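Local atomic coordinates of exopolygalacturonase (Yersinia enterocolitica, PDB entry 2UVF), a protein that hydrolyses pectin-derived polygalacturonate from the chain end as a family 28 glycoside hydrolase, probably releasing digalacturonic acid in the periplasm. Residues G305-A308 / K309-E313; K535-S538 / I539-K542. All coordinates share one frame; numbering follows the deposited sequence.

In the fold
Both contacts are local, each made where a loop hands over to a regular element, and both belong to the family 28 region, their centres about 36 Å apart. Contact 1 starts helix 307-317, an element set beside the beta-helix rather than in its coils; it is mostly buried and held by main-chain hydrogen bonds, with side-chain amides anchored to neighbouring loops. Contact 2 starts strand 539-542, part of the parallel beta-helix; it is partly buried, and no clear hydrogen bond joins its two halves; proline packing stands beside bonds to the adjacent coils. Carbonyls of contact 1 bond within the helix, although its first residues also bond a nearby loop; contact 2 relies on flanking strands.

Contact 1 (G305-A308 / K309-E313); sequences GILA and KNQVE
Asn310 N reaches back to Ile306 O at 3.2 Å in a nearly straight bond, with an angle of 166° at the hydrogen, and so closes the first turn of helix 307-317. Ile306 is the N-cap residue. Two more bonds of the same kind follow: Gln311 N to Leu307 O at 3.1 Å and Val312 N to Ala308 O at 3.2 Å. The last donor stands above the carbonyl plane, 39° out of it, whereas the first two are tilted less. Val312 CG2 packs tightly against Ala308 O, at 3.1 Å.

Across the turn, the side chains of Leu307 and Gln311 run at a slant to each other. The leucine branch point CG lies 3.5 Å from Gln311 OE1, and CD1 packs against the amide carbon CD at 3.7 Å. Leucine CG is anti to its own N (chi1 179°), which swings the isobutyl group along the helix surface to meet the glutamine. Gln311 OE1 accepts a hydrogen bond from Ser331 N, so the leucine flanks a carbonyl already engaged. Asn310 places its amide carbon CG 3.4 Å from Ile306 O, while its ND2 donates to Glu221 O in a nearby loop. Lys309 begins against the backbone of the preceding residues, with CB 3.5 Å from Gly305 C, and its extended chain then leads its ammonium away.

The main chain of Ile306, Leu307 and Ala308 also bonds to Asn272 and Gly273 of another loop, while Val312 packs on helix 322-328 and, with Ala308, touches Val301 of helix 301-304. Successive i to i+4 bonds running from an N-cap carbonyl are the hallmark of an alpha-helical N-terminus, here in a small helical cluster beside the beta-helix.

Contact 2 (K535-S538 / I539-K542); sequences KNPS and IEIK
Pro537 and Glu540 meet where the chain passes from polyproline-like angles at Pro537, through a single residue with helical backbone angles at Ser538, into the extended strand 539-542. That single kink lets the proline ring lie against a residue three positions on. Its CB is 3.9 Å from Glu540 CB, and the ring crosses the glutamate chain at a slant. With CG anti to its backbone N (chi1 178°) and the rest of the chain extended, Glu540 brings its carboxylate back alongside the ring, so that OE1 comes to 3.7 Å from Pro537 CD.

Beyond the ring stands the Asn536 amide, whose ND2 is 3.9 Å from Glu540 OE1. The amide and carboxylate planes are turned 64° apart, and this is a loose polar approach. The carboxylate has a stronger partner in Gln493 NE2, which donates to OE1 and also bonds Pro537 O, so one glutamine amide of strand 493-500 ties the loop to the strand that follows it.

Ser538 turns OG to 3.0 Å from Ile539 N, and this hydroxyl is hydrogen-bonded to Thr565 O. The backbone of Ile539 bonds to Ala568, and those of Ser538 and Glu540 to strand 493-500, so that strand 539-542 lies between strands 493-500 and 568-573, parallel to both. The kink at Ser538 marks a loop-to-strand corner in a coil of the right-handed parallel beta-helix characteristic of family 28 glycoside hydrolases.

Contact 1 (G305-A308 / K309-E313)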
ATOM      1  N   GLY A 305      -8.203 -13.748 -19.219  1.00 34.16           N
ATOM      2  CA  GLY A 305      -8.591 -14.036 -17.846  1.00 32.65           C
ATOM      3  C   GLY A 305      -8.698 -15.508 -17.555  1.00 31.71           C
ATOM      4  O   GLY A 305      -8.675 -16.338 -18.457  1.00 32.43           O
ATOM      5  N   ILE A 306      -8.796 -15.824 -16.275  1.00 31.29           N
ATOM      6  CA  ILE A 306      -9.174 -17.147 -15.821  1.00 31.22           C
ATOM      7  C   ILE A 306     -10.428 -16.908 -14.967  1.00 32.01           C
ATOM      8  O   ILE A 306     -11.533 -16.946 -15.501  1.00 32.54           O
ATOM      9  CB  ILE A 306      -8.049 -17.868 -15.044  1.00 31.25           C
ATOM     10  CG1 ILE A 306      -6.762 -17.957 -15.885  1.00 30.24           C
ATOM     11  CG2 ILE A 306      -8.506 -19.243 -14.597  1.00 28.90           C
ATOM     12  CD1 ILE A 306      -5.612 -18.741 -15.171  1.00 31.14           C
ATOM     13  N   LEU A 307     -10.272 -16.625 -13.672  1.00 32.36           N
ATOM     14  CA  LEU A 307     -11.396 -16.135 -12.874  1.00 32.31           C
ATOM     15  C   LEU A 307     -12.027 -14.865 -13.450  1.00 33.10           C
ATOM     16  O   LEU A 307     -13.240 -14.731 -13.456  1.00 33.54           O
ATOM     17  CB  LEU A 307     -11.009 -15.920 -11.421  1.00 31.97           C
ATOM     18  CG  LEU A 307     -12.152 -15.398 -10.561  1.00 31.01           C
ATOM     19  CD1 LEU A 307     -13.323 -16.404 -10.504  1.00 30.08           C
ATOM     20  CD2 LEU A 307     -11.662 -15.039  -9.189  1.00 29.41           C
ATOM     21  N   ALA A 308     -11.203 -13.952 -13.957  1.00 34.00           N
ATOM     22  CA  ALA A 308     -11.676 -12.687 -14.511  1.00 34.25           C
ATOM     23  C   ALA A 308     -12.439 -12.848 -15.831  1.00 35.03           C
ATOM     24  O   ALA A 308     -13.379 -12.088 -16.093  1.00 34.98           O
ATOM     25  CB  ALA A 308     -10.516 -11.731 -14.696  1.00 34.04           C
ATOM     26  N   LYS A 309     -12.005 -13.807 -16.665  1.00 35.52           N
ATOM     27  CA  LYS A 309     -12.718 -14.205 -17.893  1.00 36.04           C
ATOM     28  C   LYS A 309     -14.146 -14.648 -17.555  1.00 35.64           C
ATOM     29  O   LYS A 309     -15.105 -14.091 -18.096  1.00 36.40           O
ATOM     30  CB  LYS A 309     -11.985 -15.339 -18.602  1.00 36.48           C
ATOM     31  CG  LYS A 309     -12.676 -15.884 -19.840  1.00 38.83           C
ATOM     32  CD  LYS A 309     -11.895 -17.061 -20.392  1.00 43.15           C
ATOM     33  CE  LYS A 309     -12.441 -17.559 -21.721  1.00 44.95           C
ATOM     34  NZ  LYS A 309     -11.386 -18.353 -22.472  1.00 48.08           N
ATOM     35  N   ASN A 310     -14.255 -15.608 -16.630  1.00 34.58           N
ATOM     36  CA  ASN A 310     -15.495 -16.262 -16.247  1.00 33.78           C
ATOM     37  C   ASN A 310     -16.515 -15.358 -15.570  1.00 33.73           C
ATOM     38  O   ASN A 310     -17.713 -15.465 -15.827  1.00 33.06           O
ATOM     39  CB  ASN A 310     -15.188 -17.480 -15.367  1.00 33.91           C
ATOM     40  CG  ASN A 310     -14.414 -18.577 -16.117  1.00 34.45           C
ATOM     41  OD1 ASN A 310     -14.258 -18.521 -17.334  1.00 34.90           O
ATOM     42  ND2 ASN A 310     -13.948 -19.578 -15.388  1.00 33.11           N
ATOM     43  N   GLN A 311     -16.034 -14.464 -14.707  1.00 33.42           N
ATOM     44  CA  GLN A 311     -16.891 -13.485 -14.040  1.00 33.10           C
ATOM     45  C   GLN A 311     -17.430 -12.413 -14.997  1.00 33.33           C
ATOM     46  O   GLN A 311     -18.603 -12.020 -14.888  1.00 33.10           O
ATOM     47  CB  GLN A 311     -16.165 -12.868 -12.835  1.00 33.23           C
ATOM     48  CG  GLN A 311     -15.999 -13.820 -11.652  1.00 31.78           C
ATOM     49  CD  GLN A 311     -15.239 -13.209 -10.467  1.00 33.01           C
ATOM     50  OE1 GLN A 311     -14.204 -12.556 -10.640  1.00 34.87           O
ATOM     51  NE2 GLN A 311     -15.734 -13.448  -9.261  1.00 30.24           N
ATOM     52  N   VAL A 312     -16.608 -11.956 -15.950  1.00 33.90           N
ATOM     53  CA  VAL A 312     -17.084 -10.987 -16.960  1.00 34.50           C
ATOM     54  C   VAL A 312     -18.105 -11.632 -17.926  1.00 35.87           C
ATOM     55  O   VAL A 312     -19.156 -11.056 -18.195  1.00 35.97           O
ATOM     56  CB  VAL A 312     -15.918 -10.246 -17.708  1.00 34.52           C
ATOM     57  CG1 VAL A 312     -16.434  -9.306 -18.779  1.00 32.45           C
ATOM     58  CG2 VAL A 312     -15.036  -9.488 -16.714  1.00 33.23           C
ATOM     59  N   GLU A 313     -17.811 -12.836 -18.409  1.00 37.20           N
ATOM     60  CA  GLU A 313     -18.765 -13.586 -19.231  1.00 38.69           C
ATOM     61  C   GLU A 313     -20.117 -13.851 -18.514  1.00 38.58           C
ATOM     62  O   GLU A 313     -21.171 -13.700 -19.108  1.00 37.97           O
ATOM     63  CB  GLU A 313     -18.117 -14.876 -19.753  1.00 38.41           C
ATOM     64  CG  GLU A 313     -16.891 -14.576 -20.661  1.00 40.38           C
ATOM     65  CD  GLU A 313     -16.255 -15.814 -21.288  1.00 40.50           C
ATOM     66  OE1 GLU A 313     -16.575 -16.946 -20.845  1.00 43.45           O
ATOM     67  OE2 GLU A 313     -15.430 -15.642 -22.224  1.00 41.55           O
TER

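Contact 2 (K535-S538 / I539-K542)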
ATOM      1  N   LYS A 535       8.453  10.621 -20.622  1.00 43.93           N
ATOM      2  CA  LYS A 535       8.553  11.866 -21.365  1.00 44.44           C
ATOM      3  C   LYS A 535       7.689  12.985 -20.807  1.00 44.41           C
ATOM      4  O   LYS A 535       7.778  14.127 -21.270  1.00 44.21           O
ATOM      5  CB  LYS A 535       8.225  11.654 -22.840  1.00 44.90           C
ATOM      6  CG  LYS A 535       9.324  10.975 -23.627  1.00 46.52           C
ATOM      7  CD  LYS A 535       9.062  11.053 -25.128  1.00 49.35           C
ATOM      8  CE  LYS A 535       8.037  10.018 -25.588  1.00 51.09           C
ATOM      9  NZ  LYS A 535       6.655  10.327 -25.124  1.00 52.18           N
ATOM     10  N   ASN A 536       6.843  12.679 -19.834  1.00 44.22           N
ATOM     11  CA  ASN A 536       6.067  13.748 -19.230  1.00 44.58           C
ATOM     12  C   ASN A 536       6.921  14.433 -18.160  1.00 44.01           C
ATOM     13  O   ASN A 536       8.008  13.944 -17.845  1.00 43.79           O
ATOM     14  CB  ASN A 536       4.691  13.266 -18.729  1.00 45.44           C
ATOM     15  CG  ASN A 536       3.563  13.504 -19.760  1.00 46.88           C
ATOM     16  OD1 ASN A 536       3.758  13.326 -20.973  1.00 47.68           O
ATOM     17  ND2 ASN A 536       2.380  13.911 -19.270  1.00 46.42           N
ATOM     18  N   PRO A 537       6.450  15.576 -17.623  1.00 43.29           N
ATOM     19  CA  PRO A 537       7.306  16.380 -16.768  1.00 42.58           C
ATOM     20  C   PRO A 537       7.710  15.640 -15.502  1.00 41.96           C
ATOM     21  O   PRO A 537       6.904  14.899 -14.954  1.00 42.16           O
ATOM     22  CB  PRO A 537       6.419  17.582 -16.428  1.00 42.63           C
ATOM     23  CG  PRO A 537       5.373  17.611 -17.522  1.00 42.83           C
ATOM     24  CD  PRO A 537       5.111  16.184 -17.773  1.00 43.35           C
ATOM     25  N   SER A 538       8.944  15.856 -15.049  1.00 40.89           N
ATOM     26  CA  SER A 538       9.442  15.225 -13.825  1.00 40.83           C
ATOM     27  C   SER A 538       8.577  15.568 -12.618  1.00 40.58           C
ATOM     28  O   SER A 538       8.189  14.684 -11.861  1.00 41.30           O
ATOM     29  CB  SER A 538      10.923  15.586 -13.567  1.00 40.74           C
ATOM     30  OG  SER A 538      11.138  16.986 -13.447  1.00 38.99           O
ATOM     31  N   ILE A 539       8.303  16.855 -12.434  1.00 40.29           N
ATOM     32  CA  ILE A 539       7.365  17.332 -11.434  1.00 39.87           C
ATOM     33  C   ILE A 539       6.233  17.992 -12.237  1.00 40.92           C
ATOM     34  O   ILE A 539       6.482  18.840 -13.101  1.00 40.94           O
ATOM     35  CB  ILE A 539       8.027  18.296 -10.402  1.00 39.82           C
ATOM     36  CG1 ILE A 539       9.149  17.583  -9.630  1.00 39.12           C
ATOM     37  CG2 ILE A 539       6.982  18.848  -9.427  1.00 39.64           C
ATOM     38  CD1 ILE A 539       9.903  18.448  -8.578  1.00 38.18           C
ATOM     39  N   GLU A 540       5.003  17.546 -12.010  1.00 41.58           N
ATOM     40  CA  GLU A 540       3.886  18.028 -12.787  1.00 42.76           C
ATOM     41  C   GLU A 540       2.684  18.312 -11.929  1.00 43.56           C
ATOM     42  O   GLU A 540       2.070  17.411 -11.361  1.00 43.54           O
ATOM     43  CB  GLU A 540       3.510  17.072 -13.917  1.00 42.95           C
ATOM     44  CG  GLU A 540       2.313  17.563 -14.705  1.00 44.36           C
ATOM     45  CD  GLU A 540       1.920  16.645 -15.823  1.00 47.56           C
ATOM     46  OE1 GLU A 540       2.188  15.431 -15.713  1.00 47.38           O
ATOM     47  OE2 GLU A 540       1.338  17.143 -16.820  1.00 49.96           O
ATOM     48  N   ILE A 541       2.365  19.595 -11.859  1.00 44.89           N
ATOM     49  CA  ILE A 541       1.246  20.111 -11.096  1.00 46.17           C
ATOM     50  C   ILE A 541       0.323  20.761 -12.132  1.00 47.77           C
ATOM     51  O   ILE A 541       0.781  21.530 -12.979  1.00 47.75           O
ATOM     52  CB  ILE A 541       1.758  21.104 -10.003  1.00 45.95           C
ATOM     53  CG1 ILE A 541       2.601  20.347  -8.950  1.00 45.29           C
ATOM     54  CG2 ILE A 541       0.615  21.843  -9.348  1.00 45.47           C
ATOM     55  CD1 ILE A 541       3.647  21.174  -8.225  1.00 42.86           C
ATOM     56  N   LYS A 542      -0.958  20.392 -12.107  1.00 50.07           N
ATOM     57  CA  LYS A 542      -1.970  20.992 -12.991  1.00 52.12           C
ATOM     58  C   LYS A 542      -3.363  21.003 -12.350  1.00 53.50           C
ATOM     59  O   LYS A 542      -3.855  19.973 -11.882  1.00 53.08           O
ATOM     60  CB  LYS A 542      -2.044  20.266 -14.338  1.00 52.23           C
ATOM     61  CG  LYS A 542      -2.550  21.163 -15.469  1.00 53.34           C
ATOM     62  CD  LYS A 542      -3.512  20.460 -16.431  1.00 54.49           C
ATOM     63  CE  LYS A 542      -4.085  21.447 -17.456  1.00 54.70           C
ATOM     64  NZ  LYS A 542      -4.776  22.646 -16.849  1.00 55.77           N
TER